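Local coordinates for transcriptional regulator, MarR family (Silicibacter pomeroyi DSS-3, PDB 3BOQ), which regulates transcription as a MarR family member, probably by binding DNA through winged helix-turn-helix domains, at the interface of chains A and B. Residues are numbered along the deposited sequence; one frame, centred on the assembly and turned at random. Chains: chain A/B, Transcriptional regulator, MarR family.

The interface of chains A and B. Residues chain A 27, 130-131, 133-134; chain B 149, 152-153.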
loop_
_atom_site.group_PDB
_atom_site.type_symbol
_atom_site.label_atom_id
_atom_site.label_comp_id
_atom_site.label_asym_id
_atom_site.label_seq_id
_atom_site.Cartn_x
_atom_site.Cartn_y
_atom_site.Cartn_z
ATOM N N LEU A 27 -2.561 6.056 -5.985
ATOM C CA LEU A 27 -1.861 7.132 -5.284
ATOM C C LEU A 27 -0.740 6.608 -4.349
ATOM O O LEU A 27 0.340 7.179 -4.288
ATOM C CB LEU A 27 -2.855 7.995 -4.519
ATOM C CG LEU A 27 -2.309 9.192 -3.725
ATOM C CD1 LEU A 27 -1.457 10.118 -4.565
ATOM C CD2 LEU A 27 -3.480 9.959 -3.188
ATOM N N LEU A 130 6.845 15.527 -4.271
ATOM C CA LEU A 130 5.948 14.646 -5.041
ATOM C C LEU A 130 4.567 15.283 -5.194
ATOM O O LEU A 130 3.951 15.183 -6.237
ATOM C CB LEU A 130 5.855 13.246 -4.436
ATOM C CG LEU A 130 7.201 12.508 -4.460
ATOM C CD1 LEU A 130 7.267 11.399 -3.404
ATOM C CD2 LEU A 130 7.491 11.971 -5.869
ATOM N N LEU A 131 4.131 16.002 -4.158
ATOM C CA LEU A 131 2.779 16.556 -4.095
ATOM C C LEU A 131 2.734 18.039 -4.509
ATOM O O LEU A 131 1.767 18.748 -4.208
ATOM C CB LEU A 131 2.218 16.349 -2.670
ATOM C CG LEU A 131 2.035 14.890 -2.209
ATOM C CD1 LEU A 131 1.539 14.797 -0.765
ATOM C CD2 LEU A 131 1.049 14.138 -3.152
ATOM N N ALA A 133 2.205 19.750 -7.152
ATOM C CA ALA A 133 1.165 20.252 -8.057
ATOM C C ALA A 133 -0.246 20.090 -7.491
ATOM O O ALA A 133 -1.222 20.505 -8.114
ATOM C CB ALA A 133 1.264 19.556 -9.415
ATOM N N VAL A 134 -0.329 19.496 -6.313
ATOM C CA VAL A 134 -1.566 19.086 -5.683
ATOM C C VAL A 134 -2.119 20.225 -4.806
ATOM O O VAL A 134 -1.422 20.758 -3.915
ATOM C CB VAL A 134 -1.304 17.806 -4.830
ATOM C CG1 VAL A 134 -2.550 17.367 -4.084
ATOM C CG2 VAL A 134 -0.734 16.658 -5.719
ATOM N N ILE B 149 -6.203 14.695 -7.019
ATOM C CA ILE B 149 -4.785 14.575 -6.644
ATOM C C ILE B 149 -3.955 13.894 -7.737
ATOM O O ILE B 149 -2.944 14.432 -8.174
ATOM C CB ILE B 149 -4.629 13.830 -5.302
ATOM C CG1 ILE B 149 -5.225 14.676 -4.167
ATOM C CG2 ILE B 149 -3.162 13.563 -4.988
ATOM C CD1 ILE B 149 -5.250 14.008 -2.821
ATOM N N SER B 152 -3.596 15.927 -11.066
ATOM C CA SER B 152 -2.687 17.061 -10.968
ATOM C C SER B 152 -1.222 16.649 -10.779
ATOM O O SER B 152 -0.314 17.448 -11.024
ATOM C CB SER B 152 -3.175 18.089 -9.949
ATOM O OG SER B 152 -2.931 17.664 -8.649
HETATM N N MSE B 153 -1.003 15.398 -10.382
HETATM C CA MSE B 153 0.322 14.776 -10.377
HETATM C C MSE B 153 0.664 14.288 -11.779
HETATM O O MSE B 153 1.807 13.941 -12.048
HETATM C CB MSE B 153 0.360 13.598 -9.401
HETATM C CG MSE B 153 0.498 14.014 -7.954
HETATM SE SE MSE B 153 0.374 12.520 -6.663
HETATM C CE MSE B 153 2.252 11.979 -6.448
#
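B:Met153, a selenomethionine, reaches between helix 12-43 of chain A and the loop that follows helix 110-130, and it loses more surface to the partner, 61 Å², than any other residue of this patch. Its selenium, terminal methyl and CG all make contacts. The selenium SE lies 3.7 Å from CD1 of A:Leu27, the two side chains crossing at about a right angle, while CD2 of A:Leu131 approaches SE from the loop side. Further out, a bend at chi3 (92°) brings the methyl CE to 3.6 Å from the backbone carbonyl O of A:Leu130, a van der Waals contact at the end of that helix. Nearer the backbone, CG meets CG2 of A:Val134 at 3.7 Å.

One turn earlier on helix 136-153, B:Ile149 extends the apolar surface. Its two branches divide the work: CG1 packs 3.8 Å from CG1 of A:Val134, and CG2 lies near CD1 and CD2 of A:Leu27. With A:Val134 CG1 anti to its own nitrogen (chi1 177°), one methyl faces B:Ile149 and the other B:Met153. MarR proteins typically dimerise through their terminal helices, and this interface fits that pattern. It is two-fold symmetric, and each contact recurs with the chains exchanged.

B:Ser152 OG makes a weak hydrogen bond to the carbonyl O of A:Ala133 at 3.4 Å and also lies against CA of A:Val134. Within its own helix OG donates a hydrogen bond to the carbonyl O of B:Ile149 at 3.3 Å, tilted 34° from that carbonyl's plane. One hydrogen cannot serve both carbonyls fully, so the weak bond across the interface is at best shared. An alanine in place of B:Ser152 would probably leave the carbonyls of B:Ile149 and A:Ala133 without this hydroxyl partner and thin the packing against A:Val134, whose methyl CG2 lies 3.8 Å from B:Ser152 OG.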